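Long-range contacts in putative rRNA methylase (PDB 3EEY), which binds S-adenosylmethionine and is probably a methyltransferase, with ribosomal RNA as its putative substrate: residues A[25-30]-A[92-97]; A[49-54]-A[77-82]; A[56-61]-A[102-107]. One frame throughout, in Å; residues are numbered along the deposited sequence.

Interaction 1: residues A[25-30]-A[92-97]. With SAM (S-adenosylmethionine), chain K.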
loop_
_atom_site.group_PDB
_atom_site.type_symbol
_atom_site.label_atom_id
_atom_site.label_comp_id
_atom_site.label_asym_id
_atom_site.label_seq_id
_atom_site.Cartn_x
_atom_site.Cartn_y
_atom_site.Cartn_z
ATOM N N THR A 25 1.981 4.372 23.920
ATOM C CA THR A 25 0.598 4.056 24.242
ATOM C C THR A 25 -0.149 3.798 22.939
ATOM O O THR A 25 -0.142 4.633 22.038
ATOM C CB THR A 25 -0.073 5.161 25.092
ATOM O OG1 THR A 25 0.642 5.313 26.321
ATOM C CG2 THR A 25 -1.527 4.808 25.414
ATOM N N VAL A 26 -0.759 2.619 22.842
ATOM C CA VAL A 26 -1.434 2.173 21.629
ATOM C C VAL A 26 -2.846 1.689 21.961
ATOM O O VAL A 26 -3.157 1.453 23.122
ATOM C CB VAL A 26 -0.624 1.068 20.874
ATOM C CG1 VAL A 26 0.747 1.580 20.440
ATOM C CG2 VAL A 26 -0.472 -0.191 21.726
ATOM N N VAL A 27 -3.696 1.568 20.941
ATOM C CA VAL A 27 -5.085 1.132 21.116
ATOM C C VAL A 27 -5.444 0.004 20.143
ATOM O O VAL A 27 -5.142 0.082 18.958
ATOM C CB VAL A 27 -6.118 2.304 20.913
ATOM C CG1 VAL A 27 -7.511 1.872 21.321
ATOM C CG2 VAL A 27 -5.725 3.555 21.686
ATOM N N ASP A 28 -6.067 -1.047 20.665
ATOM C CA ASP A 28 -6.754 -2.027 19.846
ATOM C C ASP A 28 -8.233 -1.692 19.983
ATOM O O ASP A 28 -8.840 -1.938 21.018
ATOM C CB ASP A 28 -6.448 -3.454 20.328
ATOM C CG ASP A 28 -7.017 -4.528 19.406
ATOM O OD1 ASP A 28 -7.781 -4.204 18.471
ATOM O OD2 ASP A 28 -6.700 -5.717 19.621
ATOM N N ALA A 29 -8.805 -1.115 18.934
ATOM C CA ALA A 29 -10.180 -0.637 18.984
ATOM C C ALA A 29 -11.220 -1.738 18.777
ATOM O O ALA A 29 -12.411 -1.523 19.009
ATOM C CB ALA A 29 -10.384 0.483 17.982
ATOM N N THR A 30 -10.770 -2.912 18.347
ATOM C CA THR A 30 -11.654 -4.038 18.056
ATOM C C THR A 30 -10.971 -5.308 18.546
ATOM O O THR A 30 -10.327 -6.004 17.768
ATOM C CB THR A 30 -11.949 -4.166 16.530
ATOM O OG1 THR A 30 -10.731 -4.043 15.800
ATOM C CG2 THR A 30 -12.904 -3.083 16.039
ATOM N N CYS A 92 -4.046 10.751 27.195
ATOM C CA CYS A 92 -2.694 10.935 26.665
ATOM C C CYS A 92 -2.698 10.767 25.137
ATOM O O CYS A 92 -3.619 10.153 24.592
ATOM C CB CYS A 92 -1.745 9.919 27.312
ATOM S SG CYS A 92 -2.213 8.204 26.997
ATOM N N PRO A 93 -1.691 11.336 24.438
ATOM C CA PRO A 93 -1.540 11.051 23.006
ATOM C C PRO A 93 -1.129 9.602 22.710
ATOM O O PRO A 93 -0.227 9.064 23.361
ATOM C CB PRO A 93 -0.424 12.011 22.570
ATOM C CG PRO A 93 -0.335 13.032 23.651
ATOM C CD PRO A 93 -0.684 12.307 24.900
ATOM N N VAL A 94 -1.790 8.986 21.732
ATOM C CA VAL A 94 -1.487 7.607 21.348
ATOM C C VAL A 94 -0.644 7.537 20.075
ATOM O O VAL A 94 -0.719 8.419 19.214
ATOM C CB VAL A 94 -2.761 6.709 21.231
ATOM C CG1 VAL A 94 -3.567 6.749 22.518
ATOM C CG2 VAL A 94 -3.635 7.106 20.039
ATOM N N LYS A 95 0.173 6.494 19.974
ATOM C CA LYS A 95 1.029 6.301 18.807
ATOM C C LYS A 95 0.293 5.592 17.674
ATOM O O LYS A 95 0.492 5.920 16.507
ATOM C CB LYS A 95 2.297 5.533 19.183
ATOM C CG LYS A 95 3.421 5.598 18.149
ATOM C CD LYS A 95 4.008 7.003 18.031
ATOM C CE LYS A 95 5.434 6.979 17.499
ATOM N NZ LYS A 95 6.382 6.392 18.491
ATOM N N ALA A 96 -0.555 4.625 18.024
ATOM C CA ALA A 96 -1.228 3.811 17.027
ATOM C C ALA A 96 -2.585 3.323 17.484
ATOM O O ALA A 96 -2.821 3.171 18.673
ATOM C CB ALA A 96 -0.357 2.639 16.616
ATOM N N VAL A 97 -3.488 3.114 16.523
ATOM C CA VAL A 97 -4.798 2.521 16.779
ATOM C C VAL A 97 -5.060 1.485 15.689
ATOM O O VAL A 97 -4.845 1.752 14.517
ATOM C CB VAL A 97 -5.948 3.572 16.796
ATOM C CG1 VAL A 97 -7.236 2.968 17.351
ATOM C CG2 VAL A 97 -5.587 4.787 17.625
HETATM N N SAM K . -8.713 -7.941 15.902
HETATM C CA SAM K . -9.723 -8.998 16.220
HETATM C C SAM K . -9.071 -10.358 16.482
HETATM O O SAM K . -9.708 -11.416 16.418
HETATM O OXT SAM K . -7.880 -10.423 16.783
HETATM C CB SAM K . -10.791 -9.063 15.134
HETATM C CG SAM K . -11.904 -8.042 15.349
HETATM S SD SAM K . -13.533 -8.614 14.792
HETATM C CE SAM K . -13.314 -8.522 12.993
HETATM C "C5'" SAM K . -14.539 -7.154 15.172
HETATM C "C4'" SAM K . -14.726 -7.006 16.685
HETATM O "O4'" SAM K . -15.162 -5.702 17.022
HETATM C "C3'" SAM K . -15.761 -7.983 17.242
HETATM O "O3'" SAM K . -15.184 -8.671 18.328
HETATM C "C2'" SAM K . -16.913 -7.110 17.699
HETATM O "O2'" SAM K . -17.575 -7.616 18.843
HETATM C "C1'" SAM K . -16.198 -5.793 17.981
HETATM N N9 SAM K . -17.080 -4.611 17.923
HETATM C C8 SAM K . -18.267 -4.454 17.245
HETATM N N7 SAM K . -18.731 -3.202 17.484
HETATM C C5 SAM K . -17.856 -2.568 18.304
HETATM C C6 SAM K . -17.825 -1.297 18.868
HETATM N N6 SAM K . -18.784 -0.404 18.638
HETATM N N1 SAM K . -16.772 -0.961 19.689
HETATM C C2 SAM K . -15.754 -1.847 19.965
HETATM N N3 SAM K . -15.787 -3.095 19.396
HETATM C C4 SAM K . -16.818 -3.449 18.587
#
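Strand 25-28 pairs in parallel with strand 94-101 at V27 and V97, just after segment 92-97 turns a corner at K95, in the middle of the Rossmann-like sheet. K95 N gives a nearly straight hydrogen bond to T25 O (2.8 Å, 167° at the hydrogen), running almost along the C=O axis, and V27 N bonds A96 O at 2.9 Å in the plane of that carbonyl.

V27 is the side chain to follow. Its CB sits 3.8 Å from V97 CG1, the two valines lying side by side and pointing the same way. CG1, anti to the backbone N (chi1 -171°), stays against the same V97 methyl. CG2, anti to the carbonyl carbon, turns the other way along the strand and meets V94 CG1 at 3.9 Å. That V94 methyl also takes T25 CG2, whose other neighbour is C92 SG at 3.8 Å. On the face of V26 and A96, V26 CG1 rests on A96 CB, and L40 of helix 35-44 packs on V26.

D28 OD1 accepts from T30 N in an Asx turn, while OD2 is hydrogen-bonded to T37 OG1. In the same turn T30 O accepts a hydrogen bond from the cofactor's amino N at 3.1 Å. Apolar valines and backbone bonds thus build the strand pair, while beyond the C-terminal end of strand 25-28 a carbonyl oxygen grips what is probably a charged ammonium.

Interaction 2: residues A[49-54]-A[77-82]; sequences RVFGFD and TLIKDG. With SAM (S-adenosylmethionine), chain K.
Two phenylalanine rings, F51 and F53, hang from the same face of strand 49-53, and I79 of the neighbouring strand works against both; the two strands are the parallel arms of a beta-alpha-beta unit (strand 49-53, helix 57-69, strand 76-79) at the edge of the Rossmann-like sheet. I79 CD1 comes to the edge of the F51 ring, 3.8 Å from CD1, while its CG2 approaches F53 CE1 obliquely at 3.7 Å. D81 O lies at the edge of the F53 ring, in its plane, nearest CD1. Both rings hang alike because each CG is anti to its own carbonyl carbon (chi1 -71° and -70°). The third flat group, the R49 guanidinium, has T77 N in plane at its edge.

The strand axes run 4.7 Å apart. The backbone ladder goes T77 N to V50 O, G52 N to T77 O (2.9 Å, nearly straight, the donor standing above the carbonyl plane) and I79 N to G52 O, then fades into a weak bond from D54 N to I79 O. On the face away from the rings, L78 CD2 lies over G52 CA, where a CB would collide with it. At the start of strand 49-53, the bent R49 chain brings NH1 to T77 OG1 in a weak bond.

Beyond the ladder, K80 centres an inverse gamma turn, and G82 CA lies 3.3 Å from SAM N1. The D54 carboxylate, held by Q56 N on OD1 and G32 N on OD2, takes both ribose hydroxyls, OD1 accepting from O2' at 2.7 Å and OD2 from O3' at 2.8 Å.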
loop_
_atom_site.group_PDB
_atom_site.type_symbol
_atom_site.label_atom_id
_atom_site.label_comp_id
_atom_site.label_asym_id
_atom_site.label_seq_id
_atom_site.Cartn_x
_atom_site.Cartn_y
_atom_site.Cartn_z
ATOM N N ARG A 49 1.692 0.870 27.200
ATOM C CA ARG A 49 0.292 0.663 27.554
ATOM C C ARG A 49 -0.560 0.377 26.314
ATOM O O ARG A 49 -0.448 1.061 25.310
ATOM C CB ARG A 49 -0.236 1.877 28.343
ATOM C CG ARG A 49 -1.742 1.888 28.674
ATOM C CD ARG A 49 -2.204 0.713 29.549
ATOM N NE ARG A 49 -1.336 0.499 30.706
ATOM C CZ ARG A 49 -1.501 -0.457 31.616
ATOM N NH1 ARG A 49 -2.516 -1.309 31.527
ATOM N NH2 ARG A 49 -0.647 -0.558 32.623
ATOM N N VAL A 50 -1.395 -0.653 26.405
ATOM C CA VAL A 50 -2.356 -1.000 25.374
ATOM C C VAL A 50 -3.779 -0.869 25.930
ATOM O O VAL A 50 -4.115 -1.483 26.939
ATOM C CB VAL A 50 -2.169 -2.463 24.880
ATOM C CG1 VAL A 50 -3.140 -2.786 23.731
ATOM C CG2 VAL A 50 -0.733 -2.727 24.474
ATOM N N PHE A 51 -4.607 -0.065 25.268
ATOM C CA PHE A 51 -6.025 -0.012 25.574
ATOM C C PHE A 51 -6.772 -0.890 24.585
ATOM O O PHE A 51 -6.611 -0.754 23.374
ATOM C CB PHE A 51 -6.552 1.429 25.519
ATOM C CG PHE A 51 -6.076 2.297 26.651
ATOM C CD1 PHE A 51 -6.743 2.293 27.874
ATOM C CD2 PHE A 51 -4.965 3.121 26.497
ATOM C CE1 PHE A 51 -6.309 3.096 28.927
ATOM C CE2 PHE A 51 -4.522 3.930 27.544
ATOM C CZ PHE A 51 -5.197 3.917 28.760
ATOM N N GLY A 52 -7.572 -1.805 25.109
ATOM C CA GLY A 52 -8.372 -2.698 24.281
ATOM C C GLY A 52 -9.858 -2.503 24.495
ATOM O O GLY A 52 -10.303 -2.295 25.618
ATOM N N PHE A 53 -10.621 -2.571 23.411
ATOM C CA PHE A 53 -12.052 -2.298 23.431
ATOM C C PHE A 53 -12.823 -3.400 22.734
ATOM O O PHE A 53 -12.403 -3.877 21.676
ATOM C CB PHE A 53 -12.366 -0.976 22.706
ATOM C CG PHE A 53 -11.909 0.252 23.435
ATOM C CD1 PHE A 53 -12.743 0.881 24.362
ATOM C CD2 PHE A 53 -10.659 0.798 23.185
ATOM C CE1 PHE A 53 -12.328 2.024 25.040
ATOM C CE2 PHE A 53 -10.232 1.936 23.860
ATOM C CZ PHE A 53 -11.066 2.543 24.796
ATOM N N ASP A 54 -13.947 -3.791 23.327
ATOM C CA ASP A 54 -14.964 -4.595 22.654
ATOM C C ASP A 54 -16.296 -4.448 23.383
ATOM O O ASP A 54 -16.335 -4.043 24.547
ATOM C CB ASP A 54 -14.556 -6.068 22.571
ATOM C CG ASP A 54 -15.059 -6.740 21.303
ATOM O OD1 ASP A 54 -16.287 -6.861 21.120
ATOM O OD2 ASP A 54 -14.221 -7.164 20.483
ATOM N N THR A 77 -5.008 -2.577 29.340
ATOM C CA THR A 77 -6.272 -2.193 29.969
ATOM C C THR A 77 -7.444 -2.557 29.049
ATOM O O THR A 77 -7.656 -1.931 28.006
ATOM C CB THR A 77 -6.305 -0.681 30.289
ATOM O OG1 THR A 77 -5.159 -0.329 31.069
ATOM C CG2 THR A 77 -7.559 -0.312 31.046
ATOM N N LEU A 78 -8.197 -3.579 29.438
ATOM C CA LEU A 78 -9.349 -4.026 28.658
ATOM C C LEU A 78 -10.626 -3.352 29.128
ATOM O O LEU A 78 -10.944 -3.361 30.320
ATOM C CB LEU A 78 -9.501 -5.550 28.718
ATOM C CG LEU A 78 -8.423 -6.397 28.031
ATOM C CD1 LEU A 78 -8.687 -7.873 28.261
ATOM C CD2 LEU A 78 -8.341 -6.093 26.544
ATOM N N ILE A 79 -11.353 -2.772 28.177
ATOM C CA ILE A 79 -12.535 -1.966 28.458
ATOM C C ILE A 79 -13.723 -2.543 27.703
ATOM O O ILE A 79 -13.668 -2.706 26.484
ATOM C CB ILE A 79 -12.297 -0.483 28.066
ATOM C CG1 ILE A 79 -11.261 0.152 29.005
ATOM C CG2 ILE A 79 -13.584 0.308 28.114
ATOM C CD1 ILE A 79 -10.347 1.143 28.337
ATOM N N LYS A 80 -14.787 -2.881 28.429
ATOM C CA LYS A 80 -16.005 -3.350 27.794
ATOM C C LYS A 80 -16.910 -2.156 27.480
ATOM O O LYS A 80 -17.911 -1.899 28.158
ATOM C CB LYS A 80 -16.726 -4.401 28.644
ATOM C CG LYS A 80 -17.752 -5.214 27.856
ATOM C CD LYS A 80 -19.002 -5.470 28.678
ATOM C CE LYS A 80 -20.146 -5.934 27.800
ATOM N NZ LYS A 80 -21.415 -6.066 28.566
ATOM N N ASP A 81 -16.522 -1.421 26.448
ATOM C CA ASP A 81 -17.309 -0.314 25.923
ATOM C C ASP A 81 -17.014 -0.192 24.432
ATOM O O ASP A 81 -16.033 -0.748 23.937
ATOM C CB ASP A 81 -16.950 0.987 26.652
ATOM C CG ASP A 81 -18.043 2.051 26.559
ATOM O OD1 ASP A 81 -19.081 1.827 25.893
ATOM O OD2 ASP A 81 -17.850 3.127 27.163
ATOM N N GLY A 82 -17.874 0.524 23.715
ATOM C CA GLY A 82 -17.647 0.794 22.305
ATOM C C GLY A 82 -16.429 1.661 22.079
ATOM O O GLY A 82 -16.102 2.496 22.914
HETATM N N SAM K . -8.713 -7.941 15.902
HETATM C CA SAM K . -9.723 -8.998 16.220
HETATM C C SAM K . -9.071 -10.358 16.482
HETATM O O SAM K . -9.708 -11.416 16.418
HETATM O OXT SAM K . -7.880 -10.423 16.783
HETATM C CB SAM K . -10.791 -9.063 15.134
HETATM C CG SAM K . -11.904 -8.042 15.349
HETATM S SD SAM K . -13.533 -8.614 14.792
HETATM C CE SAM K . -13.314 -8.522 12.993
HETATM C "C5'" SAM K . -14.539 -7.154 15.172
HETATM C "C4'" SAM K . -14.726 -7.006 16.685
HETATM O "O4'" SAM K . -15.162 -5.702 17.022
HETATM C "C3'" SAM K . -15.761 -7.983 17.242
HETATM O "O3'" SAM K . -15.184 -8.671 18.328
HETATM C "C2'" SAM K . -16.913 -7.110 17.699
HETATM O "O2'" SAM K . -17.575 -7.616 18.843
HETATM C "C1'" SAM K . -16.198 -5.793 17.981
HETATM N N9 SAM K . -17.080 -4.611 17.923
HETATM C C8 SAM K . -18.267 -4.454 17.245
HETATM N N7 SAM K . -18.731 -3.202 17.484
HETATM C C5 SAM K . -17.856 -2.568 18.304
HETATM C C6 SAM K . -17.825 -1.297 18.868
HETATM N N6 SAM K . -18.784 -0.404 18.638
HETATM N N1 SAM K . -16.772 -0.961 19.689
HETATM C C2 SAM K . -15.754 -1.847 19.965
HETATM N N3 SAM K . -15.787 -3.095 19.396
HETATM C C4 SAM K . -16.818 -3.449 18.587
#

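Interaction 3: residues A[56-61]-A[102-107]. With SAM (S-adenosylmethionine), chain K; SO4 (sulfate ion), chain M.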
loop_
_atom_site.group_PDB
_atom_site.type_symbol
_atom_site.label_atom_id
_atom_site.label_comp_id
_atom_site.label_asym_id
_atom_site.label_seq_id
_atom_site.Cartn_x
_atom_site.Cartn_y
_atom_site.Cartn_z
ATOM N N GLN A 56 -18.537 -7.064 23.499
ATOM C CA GLN A 56 -18.967 -8.408 23.882
ATOM C C GLN A 56 -18.180 -8.931 25.079
ATOM O O GLN A 56 -16.969 -8.717 25.170
ATOM C CB GLN A 56 -18.831 -9.374 22.706
ATOM C CG GLN A 56 -19.763 -9.081 21.534
ATOM C CD GLN A 56 -19.737 -10.166 20.466
ATOM O OE1 GLN A 56 -19.914 -11.348 20.758
ATOM N NE2 GLN A 56 -19.524 -9.762 19.218
ATOM N N ASP A 57 -18.883 -9.613 25.986
ATOM C CA ASP A 57 -18.281 -10.235 27.170
ATOM C C ASP A 57 -17.411 -11.429 26.797
ATOM O O ASP A 57 -16.398 -11.695 27.451
ATOM C CB ASP A 57 -19.364 -10.684 28.157
ATOM C CG ASP A 57 -19.950 -9.534 28.953
ATOM O OD1 ASP A 57 -19.180 -8.779 29.587
ATOM O OD2 ASP A 57 -21.190 -9.394 28.957
ATOM N N LYS A 58 -17.828 -12.138 25.748
ATOM C CA LYS A 58 -17.114 -13.294 25.204
ATOM C C LYS A 58 -15.750 -12.881 24.649
ATOM O O LYS A 58 -14.756 -13.587 24.829
ATOM C CB LYS A 58 -17.965 -13.958 24.114
ATOM C CG LYS A 58 -17.376 -15.222 23.509
ATOM C CD LYS A 58 -18.237 -15.735 22.357
ATOM C CE LYS A 58 -17.505 -16.777 21.516
ATOM N NZ LYS A 58 -17.226 -18.038 22.262
ATOM N N ALA A 59 -15.714 -11.728 23.991
ATOM C CA ALA A 59 -14.491 -11.202 23.398
ATOM C C ALA A 59 -13.492 -10.665 24.425
ATOM O O ALA A 59 -12.284 -10.822 24.248
ATOM C CB ALA A 59 -14.825 -10.140 22.378
ATOM N N ILE A 60 -13.993 -10.034 25.487
ATOM C CA ILE A 60 -13.146 -9.543 26.581
ATOM C C ILE A 60 -12.501 -10.713 27.340
ATOM O O ILE A 60 -11.322 -10.652 27.691
ATOM C CB ILE A 60 -13.931 -8.574 27.538
ATOM C CG1 ILE A 60 -14.385 -7.305 26.794
ATOM C CG2 ILE A 60 -13.110 -8.195 28.782
ATOM C CD1 ILE A 60 -13.262 -6.346 26.360
ATOM N N ALA A 61 -13.273 -11.782 27.543
ATOM C CA ALA A 61 -12.815 -12.969 28.268
ATOM C C ALA A 61 -11.753 -13.752 27.494
ATOM O O ALA A 61 -10.763 -14.206 28.073
ATOM C CB ALA A 61 -13.994 -13.868 28.617
ATOM N N GLY A 102 -15.771 -5.798 11.177
ATOM C CA GLY A 102 -16.631 -6.941 10.860
ATOM C C GLY A 102 -17.176 -7.575 12.128
ATOM O O GLY A 102 -17.333 -6.897 13.142
ATOM N N TYR A 103 -17.463 -8.876 12.078
ATOM C CA TYR A 103 -17.928 -9.621 13.265
ATOM C C TYR A 103 -16.820 -10.463 13.910
ATOM O O TYR A 103 -15.767 -10.674 13.302
ATOM C CB TYR A 103 -19.142 -10.512 12.931
ATOM C CG TYR A 103 -18.978 -11.390 11.707
ATOM C CD1 TYR A 103 -19.658 -11.095 10.527
ATOM C CD2 TYR A 103 -18.145 -12.514 11.725
ATOM C CE1 TYR A 103 -19.514 -11.893 9.393
ATOM C CE2 TYR A 103 -17.987 -13.316 10.592
ATOM C CZ TYR A 103 -18.681 -13.004 9.431
ATOM O OH TYR A 103 -18.542 -13.791 8.306
ATOM N N LEU A 104 -17.074 -10.949 15.127
ATOM C CA LEU A 104 -16.158 -11.853 15.835
ATOM C C LEU A 104 -16.083 -13.235 15.169
ATOM O O LEU A 104 -17.118 -13.885 14.975
ATOM C CB LEU A 104 -16.567 -11.988 17.312
ATOM C CG LEU A 104 -15.853 -12.983 18.243
ATOM C CD1 LEU A 104 -14.383 -12.672 18.403
ATOM C CD2 LEU A 104 -16.519 -13.015 19.609
ATOM N N PRO A 105 -14.862 -13.665 14.776
ATOM C CA PRO A 105 -14.653 -15.027 14.258
ATOM C C PRO A 105 -14.901 -16.100 15.321
ATOM O O PRO A 105 -14.441 -15.958 16.462
ATOM C CB PRO A 105 -13.184 -15.026 13.815
ATOM C CG PRO A 105 -12.551 -13.885 14.536
ATOM C CD PRO A 105 -13.619 -12.867 14.754
ATOM N N SER A 106 -15.630 -17.148 14.928
ATOM C CA SER A 106 -16.129 -18.211 15.824
ATOM C C SER A 106 -17.083 -17.667 16.895
ATOM O O SER A 106 -17.134 -18.176 18.021
ATOM C CB SER A 106 -14.986 -19.034 16.446
ATOM O OG SER A 106 -14.122 -19.558 15.451
ATOM N N GLY A 107 -17.840 -16.638 16.520
ATOM C CA GLY A 107 -18.783 -15.977 17.419
ATOM C C GLY A 107 -20.064 -15.572 16.719
ATOM O O GLY A 107 -20.359 -16.055 15.623
HETATM N N SAM K . -8.713 -7.941 15.902
HETATM C CA SAM K . -9.723 -8.998 16.220
HETATM C C SAM K . -9.071 -10.358 16.482
HETATM O O SAM K . -9.708 -11.416 16.418
HETATM O OXT SAM K . -7.880 -10.423 16.783
HETATM C CB SAM K . -10.791 -9.063 15.134
HETATM C CG SAM K . -11.904 -8.042 15.349
HETATM S SD SAM K . -13.533 -8.614 14.792
HETATM C CE SAM K . -13.314 -8.522 12.993
HETATM C "C5'" SAM K . -14.539 -7.154 15.172
HETATM C "C4'" SAM K . -14.726 -7.006 16.685
HETATM O "O4'" SAM K . -15.162 -5.702 17.022
HETATM C "C3'" SAM K . -15.761 -7.983 17.242
HETATM O "O3'" SAM K . -15.184 -8.671 18.328
HETATM C "C2'" SAM K . -16.913 -7.110 17.699
HETATM O "O2'" SAM K . -17.575 -7.616 18.843
HETATM C "C1'" SAM K . -16.198 -5.793 17.981
HETATM N N9 SAM K . -17.080 -4.611 17.923
HETATM C C8 SAM K . -18.267 -4.454 17.245
HETATM N N7 SAM K . -18.731 -3.202 17.484
HETATM C C5 SAM K . -17.856 -2.568 18.304
HETATM C C6 SAM K . -17.825 -1.297 18.868
HETATM N N6 SAM K . -18.784 -0.404 18.638
HETATM N N1 SAM K . -16.772 -0.961 19.689
HETATM C C2 SAM K . -15.754 -1.847 19.965
HETATM N N3 SAM K . -15.787 -3.095 19.396
HETATM C C4 SAM K . -16.818 -3.449 18.587
HETATM S S SO4 M . -15.988 -16.983 11.248
HETATM O O1 SO4 M . -16.920 -16.970 12.372
HETATM O O2 SO4 M . -16.661 -17.520 10.067
HETATM O O3 SO4 M . -15.539 -15.621 10.972
HETATM O O4 SO4 M . -14.835 -17.817 11.579
#
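The first turn of helix 57-69, with Q56 at its N-cap position, faces an irregular loop that folds into a type II beta turn from L104 to G107, the backbones staying 7.8 Å apart even at the closest CA pair, A59 and L104. Side chains bridge that gap, and L104 does most of the work. Its CG is anti to the backbone N (chi1 174°), which sends CD2 across to the helix, 4.3 Å from A59 CB and 4.0 Å from Q56 OE1. This is loose van der Waals packing. K58, extended until a bend at its last torsion, reaches toward the turn and touches S106 O with CE (3.8 Å). G107, which closes the turn, has its CA near that same CE; a CB here would run into L104 CD2.

The cofactor is the third party. Q56 reaches out beyond CG so that NE2 donates to the ribose O2' of SAM (2.9 Å, a bent bond of 131°), and L104 CB covers the ribose near O3'. Y103 O lies 3.3 Å from the methyl carbon CE of SAM, close to the group that a methyltransferase would transfer. S106 N donates to O1 of a sulfate, probably from the crystallisation liquor, which H109 NE2 also bonds and whose O3 sits at the edge of the Y103 ring, in its plane.

N33 touches L104, and D54 packs on A59. The contact therefore closes over the ribose between the start of helix 57-69 and the loop that leaves strand 94-101 for helix 115-128.

Interactions 1 and 2 share one sheet, in which strands 76-79, 49-53, 25-28 and 94-101 are successive parallel neighbours; their centres are about 10 Å apart, and V26 N to R49 O and D28 N to F51 O are probable hydrogen bonds joining them. Along the chain, interaction 2 is nested inside the loop that interaction 1 closes, whereas interaction 3 crosses both. It lies about 13 Å from interaction 2 and about 20 Å from interaction 1, centre to centre, touching the former, where I60 packs on L78 and I79, but not the latter. All three converge on SAM, so separate segments from the first two thirds of the chain assemble a single cofactor pocket at the C-terminal ends of the parallel strands.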